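Local atomic coordinates of CELL WALL surface anchor family protein (Streptococcus pneumoniae, PDB entry 2X9Z), a protein that forms the repeating backbone subunit of the pneumococcal pilus, a surface fibre of the cell wall that probably serves in adhesion. Residues A[7-12]-A[32-37]; A[55-60]-A[116-121]; A[135-140]-A[248-253]; A[142-147]-A[241-246]. The protein carries 1 engineered substitution. One frame throughout, in Å; residues are numbered along the deposited sequence.

From the N terminus, contact 1 closes the first, short loop before contact 2 opens, joining strand 4-9 to strand 33-42 at one edge of a five-stranded antiparallel sheet. Contact 2 closes a longer loop and spans the sandwich, from strand 50-57 of the six-stranded sheet to strand 110-120; 32-37 and 116-121 are sheet neighbours, so contacts 1 and 2 touch. Contact 3 opens on strand 130-139 and closes only at 248-253, joining the returning chain to that strand. Contact 4 is nested inside this loop, touches contact 3, and joins the outgoing segment 142-147 to strand 237-243 of the four-stranded sheet and the turn that follows.

Contact 1: residues A[7-12]-A[32-37]; sequences KDFKGK and DVVEYE
Two backbone hydrogen bonds knit D8 to E37, E37 N to D8 O at 2.9 Å and D8 N to E37 O at 3.1 Å, making a hydrogen-bonded pair of the antiparallel sheet in this Cna-B-like pilin fold. Two residues on, past the non-hydrogen-bonded pair F9 and Y36, K10 N bonds to E35 O from above the carbonyl plane. The chain then leaves the strand in a type II beta turn, F9 to K12, closed by K12 N to F9 O; at G11 the backbone angles would jam any CB against the preceding carbonyl, so glycine suits the place. E37 receives this turn. Its CG takes the crowded position between backbone N and carbonyl carbon (chi1 66°), and the extended chain brings OE2 to 2.9 Å from G11 N, almost straight at 176° but above the carboxylate plane. OE1 accepts from A13 N. D8 divides its carboxylate between F9 N and a salt bridge to R19. K7 runs extended into the interior, where NZ is linked covalently to CG of N132, an isopeptide bond as in other Gram-positive pilins, and hydrogen-bonds to D55. Its CE rests 3.8 Å from CD2 of Y36. The side chains of F9 and Y36 run alongside each other, ring planes inclined at 46°, with CD2 of F9 above the rim of one Y36 face. F9 CE2 meets V34 CG1 at 3.6 Å.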
# COMPACT_ATOMS: atom_id res chain seq x y z
N LYS A 7 0.92 -0.08 -10.85
CA LYS A 7 0.75 -1.47 -10.48
C LYS A 7 -0.25 -2.11 -11.42
O LYS A 7 -1.31 -1.55 -11.69
CB LYS A 7 0.25 -1.59 -9.05
CG LYS A 7 0.04 -3.03 -8.67
CD LYS A 7 -0.55 -3.19 -7.32
CE LYS A 7 -0.58 -4.66 -7.02
NZ LYS A 7 -0.79 -4.88 -5.59
N ASP A 8 0.08 -3.30 -11.91
CA ASP A 8 -0.85 -4.01 -12.78
C ASP A 8 -0.46 -5.48 -12.85
O ASP A 8 0.47 -5.92 -12.17
CB ASP A 8 -0.83 -3.38 -14.19
CG ASP A 8 -2.18 -3.46 -14.90
OD1 ASP A 8 -2.96 -4.41 -14.65
OD2 ASP A 8 -2.46 -2.56 -15.73
N PHE A 9 -1.17 -6.23 -13.67
CA PHE A 9 -0.80 -7.62 -13.91
C PHE A 9 0.49 -7.68 -14.72
O PHE A 9 0.91 -6.68 -15.32
CB PHE A 9 -1.94 -8.35 -14.61
CG PHE A 9 -3.24 -8.27 -13.86
CD1 PHE A 9 -4.33 -7.61 -14.39
CD2 PHE A 9 -3.35 -8.83 -12.60
CE1 PHE A 9 -5.52 -7.52 -13.68
CE2 PHE A 9 -4.53 -8.76 -11.89
CZ PHE A 9 -5.62 -8.09 -12.44
N LYS A 10 1.13 -8.84 -14.72
CA LYS A 10 2.39 -9.05 -15.43
C LYS A 10 2.35 -8.50 -16.85
O LYS A 10 1.44 -8.81 -17.63
CB LYS A 10 2.75 -10.54 -15.45
CG LYS A 10 3.96 -10.88 -16.30
CD LYS A 10 4.34 -12.35 -16.11
CE LYS A 10 5.61 -12.70 -16.86
NZ LYS A 10 5.42 -12.57 -18.33
N GLY A 11 3.34 -7.67 -17.19
CA GLY A 11 3.49 -7.15 -18.54
C GLY A 11 2.69 -5.89 -18.84
O GLY A 11 2.77 -5.36 -19.95
N LYS A 12 1.91 -5.42 -17.88
CA LYS A 12 0.96 -4.34 -18.15
C LYS A 12 1.21 -3.05 -17.37
O LYS A 12 0.60 -2.03 -17.67
CB LYS A 12 -0.47 -4.82 -17.89
CG LYS A 12 -0.91 -5.97 -18.79
CD LYS A 12 -2.37 -6.34 -18.53
CE LYS A 12 -2.97 -7.18 -19.65
NZ LYS A 12 -2.41 -8.56 -19.71
N ASP A 32 -6.57 -19.98 -9.71
CA ASP A 32 -5.69 -19.28 -10.65
C ASP A 32 -4.53 -18.59 -9.92
O ASP A 32 -4.73 -17.91 -8.91
CB ASP A 32 -6.46 -18.22 -11.46
CG ASP A 32 -7.29 -18.81 -12.59
OD1 ASP A 32 -7.29 -20.04 -12.79
OD2 ASP A 32 -7.96 -18.02 -13.29
N VAL A 33 -3.33 -18.74 -10.47
CA VAL A 33 -2.18 -18.00 -10.00
C VAL A 33 -2.09 -16.70 -10.79
O VAL A 33 -1.85 -16.71 -12.00
CB VAL A 33 -0.87 -18.82 -10.14
CG1 VAL A 33 0.33 -17.96 -9.77
CG2 VAL A 33 -0.94 -20.07 -9.28
N VAL A 34 -2.30 -15.59 -10.10
CA VAL A 34 -2.37 -14.28 -10.75
C VAL A 34 -1.04 -13.56 -10.56
O VAL A 34 -0.57 -13.39 -9.44
CB VAL A 34 -3.51 -13.44 -10.13
CG1 VAL A 34 -3.64 -12.10 -10.85
CG2 VAL A 34 -4.84 -14.21 -10.18
N GLU A 35 -0.42 -13.15 -11.67
CA GLU A 35 0.90 -12.54 -11.62
C GLU A 35 0.81 -11.02 -11.65
O GLU A 35 0.11 -10.44 -12.48
CB GLU A 35 1.75 -13.04 -12.79
CG GLU A 35 2.02 -14.53 -12.73
CD GLU A 35 2.72 -15.04 -13.97
OE1 GLU A 35 2.06 -15.15 -15.02
OE2 GLU A 35 3.93 -15.33 -13.88
N TYR A 36 1.56 -10.39 -10.75
CA TYR A 36 1.53 -8.95 -10.56
C TYR A 36 2.90 -8.31 -10.76
O TYR A 36 3.94 -8.96 -10.60
CB TYR A 36 1.09 -8.62 -9.13
CG TYR A 36 -0.39 -8.82 -8.87
CD1 TYR A 36 -0.88 -10.04 -8.41
CD2 TYR A 36 -1.28 -7.79 -9.06
CE1 TYR A 36 -2.23 -10.21 -8.17
CE2 TYR A 36 -2.62 -7.95 -8.81
CZ TYR A 36 -3.10 -9.16 -8.36
OH TYR A 36 -4.45 -9.29 -8.13
N GLU A 37 2.89 -7.02 -11.07
CA GLU A 37 4.12 -6.25 -11.10
C GLU A 37 3.87 -4.81 -10.65
O GLU A 37 2.81 -4.23 -10.90
CB GLU A 37 4.75 -6.29 -12.49
CG GLU A 37 3.93 -5.61 -13.55
CD GLU A 37 4.54 -5.77 -14.94
OE1 GLU A 37 4.33 -4.87 -15.77
OE2 GLU A 37 5.21 -6.79 -15.18

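Contact 2: residues A[55-60]-A[116-121]; sequences DRMTEG and YSATLN
Across the interior of a beta sandwich, strand 50-57 of one sheet faces strand 110-120 of the other, their local axes 10.6 Å apart and nearly parallel, at 11°. Side chains bridge this gap beside the isopeptide link of K7. D55 and Y116 meet tip to tip, carboxylate and ring planes 79° apart, with Y116 OH 2.7 Å from D55 OD2 in a weak, unsettled hydrogen bond, its proton having another acceptor in reach. D55 OD1 accepts from K7 NZ, so a buried acid sits at the link, consistent with the carboxylate that assists such bond formation in related pilins. M57, modelled as selenomethionine, its chain bent at chi3, reaches Y116 and A118: CE lies 3.9 Å from CE1 of Y116, SE 3.8 Å from CB of A118, whose small side chain accommodates it. Past the strand ends the chains draw together and polar bonds replace packing. N121 N bonds to G60 O at 2.9 Å. With CG between backbone N and carbonyl carbon (chi1 64°), N121 places ND2 2.9 Å from E59 O, on an in-plane lone pair, while OD1 accepts from K123 N. L120 CD1 touches G60 O at 3.4 Å.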
# COMPACT_ATOMS: atom_id res chain seq x y z
N ASP A 55 2.72 -3.51 0.23
CA ASP A 55 1.64 -4.07 -0.57
C ASP A 55 0.76 -4.98 0.29
O ASP A 55 1.25 -5.86 0.99
CB ASP A 55 2.28 -4.86 -1.71
CG ASP A 55 1.30 -5.25 -2.80
OD1 ASP A 55 0.06 -5.17 -2.63
OD2 ASP A 55 1.81 -5.66 -3.86
N ARG A 56 -0.55 -4.76 0.26
CA ARG A 56 -1.49 -5.66 0.94
C ARG A 56 -2.65 -5.96 0.00
O ARG A 56 -2.94 -5.18 -0.90
CB ARG A 56 -2.03 -5.05 2.23
CG ARG A 56 -0.98 -4.82 3.31
CD ARG A 56 -0.45 -6.15 3.87
NE ARG A 56 0.46 -5.98 5.01
CZ ARG A 56 1.74 -5.62 4.92
NH1 ARG A 56 2.27 -5.38 3.73
NH2 ARG A 56 2.47 -5.51 6.01
N MSE A 57 -3.30 -7.09 0.20
CA MSE A 57 -4.39 -7.46 -0.70
C MSE A 57 -5.58 -8.05 0.03
O MSE A 57 -5.47 -8.52 1.17
CB MSE A 57 -3.88 -8.37 -1.81
CG MSE A 57 -3.26 -9.67 -1.33
SE MSE A 57 -1.92 -10.32 -2.61
CE MSE A 57 -0.53 -9.03 -2.14
N THR A 58 -6.74 -8.00 -0.62
CA THR A 58 -7.99 -8.43 0.01
C THR A 58 -8.03 -9.96 0.13
O THR A 58 -7.27 -10.66 -0.54
CB THR A 58 -9.21 -7.86 -0.73
OG1 THR A 58 -9.14 -8.22 -2.11
CG2 THR A 58 -9.19 -6.33 -0.63
N GLU A 59 -8.91 -10.46 0.99
CA GLU A 59 -8.78 -11.84 1.48
C GLU A 59 -8.99 -12.93 0.42
O GLU A 59 -8.55 -14.06 0.61
CB GLU A 59 -9.69 -12.07 2.68
CG GLU A 59 -11.16 -12.02 2.37
CD GLU A 59 -12.02 -12.48 3.54
OE1 GLU A 59 -11.48 -12.75 4.63
OE2 GLU A 59 -13.25 -12.56 3.37
N GLY A 60 -9.64 -12.59 -0.69
CA GLY A 60 -9.85 -13.53 -1.78
C GLY A 60 -8.61 -13.77 -2.61
O GLY A 60 -8.59 -14.63 -3.49
N TYR A 116 5.55 -10.58 -8.37
CA TYR A 116 5.12 -11.60 -7.41
C TYR A 116 3.79 -12.16 -7.90
O TYR A 116 3.21 -11.66 -8.86
CB TYR A 116 4.94 -11.01 -6.01
CG TYR A 116 3.79 -10.04 -5.90
CD1 TYR A 116 2.52 -10.48 -5.53
CD2 TYR A 116 3.96 -8.69 -6.17
CE1 TYR A 116 1.45 -9.60 -5.43
CE2 TYR A 116 2.90 -7.79 -6.07
CZ TYR A 116 1.64 -8.26 -5.70
OH TYR A 116 0.59 -7.38 -5.60
N SER A 117 3.30 -13.19 -7.23
CA SER A 117 1.99 -13.72 -7.59
C SER A 117 1.11 -13.89 -6.36
O SER A 117 1.58 -13.86 -5.22
CB SER A 117 2.11 -15.03 -8.37
OG SER A 117 2.69 -16.05 -7.57
N ALA A 118 -0.19 -14.05 -6.63
CA ALA A 118 -1.17 -14.36 -5.60
C ALA A 118 -2.14 -15.35 -6.20
O ALA A 118 -2.25 -15.46 -7.42
CB ALA A 118 -1.89 -13.11 -5.16
N THR A 119 -2.84 -16.09 -5.35
CA THR A 119 -3.76 -17.12 -5.82
C THR A 119 -5.19 -16.73 -5.47
O THR A 119 -5.47 -16.39 -4.32
CB THR A 119 -3.44 -18.46 -5.15
OG1 THR A 119 -2.08 -18.80 -5.42
CG2 THR A 119 -4.34 -19.56 -5.67
N LEU A 120 -6.08 -16.77 -6.45
CA LEU A 120 -7.49 -16.54 -6.16
C LEU A 120 -8.02 -17.73 -5.36
O LEU A 120 -7.89 -18.87 -5.78
CB LEU A 120 -8.30 -16.34 -7.45
CG LEU A 120 -9.74 -15.85 -7.27
CD1 LEU A 120 -9.77 -14.45 -6.69
CD2 LEU A 120 -10.49 -15.90 -8.60
N ASN A 121 -8.60 -17.46 -4.19
CA ASN A 121 -9.02 -18.54 -3.30
C ASN A 121 -10.53 -18.60 -3.09
O ASN A 121 -11.27 -17.76 -3.59
CB ASN A 121 -8.27 -18.46 -1.97
CG ASN A 121 -8.60 -17.20 -1.19
OD1 ASN A 121 -9.77 -16.90 -0.99
ND2 ASN A 121 -7.57 -16.46 -0.77

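Contact 3: residues A[135-140]-A[248-253]; sequences TFNYGN and PKPLDP
F136 and L251 run alongside each other in the same direction, with F136 CD2 3.8 Å from L251 CD1, at the apolar centre of a single antiparallel beta bridge between strand 130-139 and the segment 248-253. The bridge brings the returning chain back against the Cna-B-like fold, where I5 touches both side chains and W53 meets the F136 ring. Y138, its CG in the crowded position between backbone N and carbonyl carbon (chi1 77°), swings its ring across the gap; P248 lies crosswise to it, CB 3.5 Å from Y138 OH, a compact apolar ring packed against the hydroxyl end of the tyrosine, with CB also near CZ. At G139 a CB would press on P248 CD, and the backbone angles by themselves demand glycine. The bridge is made by F136 N to L251 O at 3.0 Å and L251 N to F136 O at 3.0 Å, the second within the carbonyl plane. Beyond this single bridge the chains part, G139 and P248 CA atoms being 6.3 Å apart, and water spans the polar edge. One water accepts from Y138 N at 3.1 Å and can donate to P248 O. Another hydrogen-bonds to Y138 OH and donates to K249 O at 2.7 Å.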
# COMPACT_ATOMS: atom_id res chain seq x y z
N THR A 135 1.83 1.30 -1.54
CA THR A 135 2.43 2.62 -1.43
C THR A 135 3.91 2.53 -1.72
O THR A 135 4.56 1.52 -1.43
CB THR A 135 2.26 3.28 -0.03
OG1 THR A 135 2.81 2.44 1.00
CG2 THR A 135 0.81 3.60 0.26
N PHE A 136 4.43 3.61 -2.30
CA PHE A 136 5.86 3.85 -2.34
C PHE A 136 6.12 4.97 -1.34
O PHE A 136 5.69 6.11 -1.55
CB PHE A 136 6.33 4.24 -3.74
CG PHE A 136 7.81 4.49 -3.84
CD1 PHE A 136 8.72 3.51 -3.45
CD2 PHE A 136 8.30 5.70 -4.32
CE1 PHE A 136 10.09 3.73 -3.53
CE2 PHE A 136 9.67 5.92 -4.42
CZ PHE A 136 10.56 4.94 -4.02
N ASN A 137 6.80 4.62 -0.25
CA ASN A 137 7.12 5.56 0.81
C ASN A 137 8.58 5.92 0.69
O ASN A 137 9.45 5.06 0.77
CB ASN A 137 6.84 4.92 2.17
CG ASN A 137 5.43 4.38 2.25
OD1 ASN A 137 4.48 5.12 2.55
ND2 ASN A 137 5.27 3.09 1.94
N TYR A 138 8.83 7.20 0.45
CA TYR A 138 10.17 7.65 0.11
C TYR A 138 10.43 9.05 0.65
O TYR A 138 9.52 9.75 1.09
CB TYR A 138 10.34 7.66 -1.42
CG TYR A 138 9.66 8.84 -2.08
CD1 TYR A 138 8.29 8.86 -2.29
CD2 TYR A 138 10.40 9.94 -2.49
CE1 TYR A 138 7.67 9.94 -2.89
CE2 TYR A 138 9.79 11.03 -3.09
CZ TYR A 138 8.42 11.03 -3.29
OH TYR A 138 7.83 12.12 -3.90
N GLY A 139 11.69 9.48 0.59
CA GLY A 139 12.02 10.84 0.94
C GLY A 139 13.50 10.99 1.18
O GLY A 139 14.24 10.01 1.22
N ASN A 140 13.93 12.24 1.34
CA ASN A 140 15.31 12.54 1.66
C ASN A 140 15.63 12.30 3.13
O ASN A 140 16.81 12.26 3.52
CB ASN A 140 15.64 13.97 1.26
CG ASN A 140 15.69 14.17 -0.25
OD1 ASN A 140 15.41 13.25 -1.02
ND2 ASN A 140 16.05 15.37 -0.67
N PRO A 248 7.87 13.99 1.40
CA PRO A 248 6.75 14.17 0.48
C PRO A 248 5.67 13.11 0.72
O PRO A 248 5.95 12.06 1.30
CB PRO A 248 7.38 13.94 -0.91
CG PRO A 248 8.85 14.09 -0.71
CD PRO A 248 9.12 13.64 0.69
N LYS A 249 4.46 13.38 0.25
CA LYS A 249 3.41 12.37 0.32
C LYS A 249 3.83 11.12 -0.45
O LYS A 249 4.56 11.19 -1.43
CB LYS A 249 2.09 12.94 -0.22
CG LYS A 249 2.06 13.19 -1.71
CD LYS A 249 0.74 13.82 -2.14
CE LYS A 249 0.72 14.12 -3.62
NZ LYS A 249 -0.62 14.59 -4.07
N PRO A 250 3.37 9.94 -0.00
CA PRO A 250 3.75 8.71 -0.69
C PRO A 250 3.08 8.59 -2.06
O PRO A 250 2.11 9.28 -2.32
CB PRO A 250 3.20 7.62 0.24
CG PRO A 250 2.02 8.27 0.90
CD PRO A 250 2.44 9.70 1.11
N LEU A 251 3.62 7.72 -2.91
CA LEU A 251 2.92 7.37 -4.15
C LEU A 251 1.93 6.25 -3.87
O LEU A 251 2.18 5.37 -3.04
CB LEU A 251 3.91 6.91 -5.22
CG LEU A 251 5.11 7.80 -5.51
CD1 LEU A 251 5.84 7.26 -6.72
CD2 LEU A 251 4.67 9.24 -5.75
N ASP A 252 0.82 6.27 -4.59
CA ASP A 252 -0.27 5.33 -4.40
C ASP A 252 -0.84 5.02 -5.79
O ASP A 252 -1.66 5.78 -6.30
CB ASP A 252 -1.32 6.01 -3.51
CG ASP A 252 -2.40 5.06 -3.01
OD1 ASP A 252 -2.32 3.84 -3.25
OD2 ASP A 252 -3.35 5.56 -2.37
N PRO A 253 -0.37 3.94 -6.43
CA PRO A 253 -0.77 3.63 -7.80
C PRO A 253 -2.23 3.22 -7.91
O PRO A 253 -2.82 2.73 -6.95
CB PRO A 253 0.12 2.44 -8.17
CG PRO A 253 0.46 1.81 -6.86
CD PRO A 253 0.55 2.93 -5.87
O HOH W 1 6.72 9.36 1.26
O HOH W 2 5.21 12.65 -3.61

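Contact 4: residues A[142-147]-A[241-246]; sequences PDHGNT and KNWKDE
Segment 142-147 passes irregularly across segment 241-246, D143 and D245 CA atoms 5.9 Å apart, while K244 turns the chain through an inverse gamma turn closed by a weak D245 N to W243 O bond. H144 carries the contact. With CG anti to its carbonyl carbon (chi1 -61°), its imidazole lies flat over the six-membered ring of W243, a face-to-face stack with centroids 3.6 Å apart and planes at 9°. Its CB sits over the five-membered ring, 3.3 Å from that centroid, a CH-pi contact, so the broad indole supports the whole histidine. D245 fixes the ring's rotation: H144 ND1 bonds to D245 OD1 at 2.8 Å, in the imidazole plane and on the syn lone pair, while H144 N bonds to D245 OD2 at 2.8 Å from above the carboxylate plane. Such a grip probably raises the imidazole's tendency to carry a charge. A water donates to both D245 OD1 and P142 O. D143 forms an Asx turn, its OD2 accepting from G145 N at 2.9 Å; its OD1 stands 3.6 Å from D245 OD2, a repulsive proximity probably eased by the bonds of OD1 to S226 and N247. A CB on G145 would crowd D143 OD2, so glycine fits there. W243 NE1 is held by D228. Next to W243, N242 is joined covalently to K163, a second isopeptide link, which ties strand 237-243 to strand 159-166, while the W243 backbone pairs with S226 of strand 226-229.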
# COMPACT_ATOMS: atom_id res chain seq x y z
N PRO A 142 14.63 9.63 6.52
CA PRO A 142 14.08 8.28 6.71
C PRO A 142 12.55 8.34 6.75
O PRO A 142 12.00 9.24 7.39
CB PRO A 142 14.66 7.85 8.07
CG PRO A 142 15.94 8.64 8.18
CD PRO A 142 15.64 9.97 7.55
N ASP A 143 11.89 7.43 6.06
CA ASP A 143 10.43 7.40 6.07
C ASP A 143 9.88 6.13 6.72
O ASP A 143 10.35 5.02 6.44
CB ASP A 143 9.86 7.54 4.67
CG ASP A 143 8.42 8.02 4.70
OD1 ASP A 143 8.21 9.25 4.82
OD2 ASP A 143 7.50 7.17 4.64
N HIS A 144 8.87 6.30 7.56
CA HIS A 144 8.27 5.21 8.32
C HIS A 144 6.87 4.82 7.84
O HIS A 144 6.21 4.00 8.47
CB HIS A 144 8.21 5.58 9.80
CG HIS A 144 9.55 5.85 10.41
ND1 HIS A 144 10.12 7.10 10.45
CD2 HIS A 144 10.44 5.01 11.00
CE1 HIS A 144 11.30 7.02 11.04
NE2 HIS A 144 11.51 5.76 11.38
N GLY A 145 6.44 5.40 6.73
CA GLY A 145 5.12 5.10 6.19
C GLY A 145 5.02 3.77 5.46
O GLY A 145 6.02 3.19 5.05
N ASN A 146 3.79 3.31 5.28
CA ASN A 146 3.51 2.06 4.58
C ASN A 146 2.05 2.08 4.10
O ASN A 146 1.39 3.11 4.15
CB ASN A 146 3.81 0.86 5.48
CG ASN A 146 3.13 0.97 6.81
OD1 ASN A 146 1.95 1.28 6.87
ND2 ASN A 146 3.87 0.75 7.89
N THR A 147 1.55 0.94 3.62
CA THR A 147 0.26 0.94 2.93
C THR A 147 -0.87 0.51 3.88
O THR A 147 -0.65 -0.23 4.83
CB THR A 147 0.31 0.05 1.66
OG1 THR A 147 -0.71 0.44 0.75
CG2 THR A 147 0.19 -1.44 2.00
N LYS A 241 -0.19 5.02 13.04
CA LYS A 241 0.79 5.83 13.76
C LYS A 241 1.38 6.83 12.77
O LYS A 241 1.91 6.43 11.74
CB LYS A 241 1.88 4.93 14.35
CG LYS A 241 2.93 5.70 15.13
CD LYS A 241 3.69 4.79 16.10
CE LYS A 241 4.67 3.88 15.38
NZ LYS A 241 5.54 3.13 16.36
N ASN A 242 1.24 8.12 13.07
CA ASN A 242 1.78 9.16 12.20
C ASN A 242 3.14 9.60 12.68
O ASN A 242 3.29 10.01 13.83
CB ASN A 242 0.86 10.37 12.19
CG ASN A 242 -0.50 10.06 11.64
OD1 ASN A 242 -0.68 9.31 10.68
N TRP A 243 4.12 9.53 11.78
CA TRP A 243 5.50 9.90 12.09
C TRP A 243 5.83 11.24 11.45
O TRP A 243 5.57 11.44 10.27
CB TRP A 243 6.47 8.87 11.50
CG TRP A 243 6.42 7.48 12.05
CD1 TRP A 243 5.44 6.54 11.84
CD2 TRP A 243 7.44 6.84 12.83
NE1 TRP A 243 5.79 5.36 12.46
CE2 TRP A 243 7.00 5.52 13.08
CE3 TRP A 243 8.67 7.25 13.35
CZ2 TRP A 243 7.75 4.60 13.83
CZ3 TRP A 243 9.42 6.33 14.10
CH2 TRP A 243 8.96 5.03 14.32
N LYS A 244 6.43 12.15 12.22
CA LYS A 244 6.83 13.45 11.67
C LYS A 244 8.14 13.32 10.88
O LYS A 244 9.19 13.80 11.31
CB LYS A 244 6.98 14.48 12.79
CG LYS A 244 6.94 15.91 12.31
CD LYS A 244 7.12 16.86 13.49
CE LYS A 244 6.99 18.30 13.06
NZ LYS A 244 6.94 19.19 14.26
N ASP A 245 8.07 12.67 9.72
CA ASP A 245 9.27 12.40 8.91
C ASP A 245 9.67 13.55 7.99
O ASP A 245 10.78 13.54 7.45
CB ASP A 245 9.06 11.14 8.06
CG ASP A 245 8.97 9.87 8.88
OD1 ASP A 245 9.58 9.79 9.97
OD2 ASP A 245 8.28 8.93 8.42
N GLU A 246 8.78 14.51 7.79
CA GLU A 246 9.07 15.67 6.93
C GLU A 246 9.45 15.26 5.51
O GLU A 246 10.39 15.79 4.92
CB GLU A 246 10.15 16.56 7.56
CG GLU A 246 9.78 17.10 8.93
CD GLU A 246 8.59 18.04 8.90
OE1 GLU A 246 8.16 18.43 7.79
OE2 GLU A 246 8.08 18.40 9.99
O HOH W 3 12.20 10.44 9.81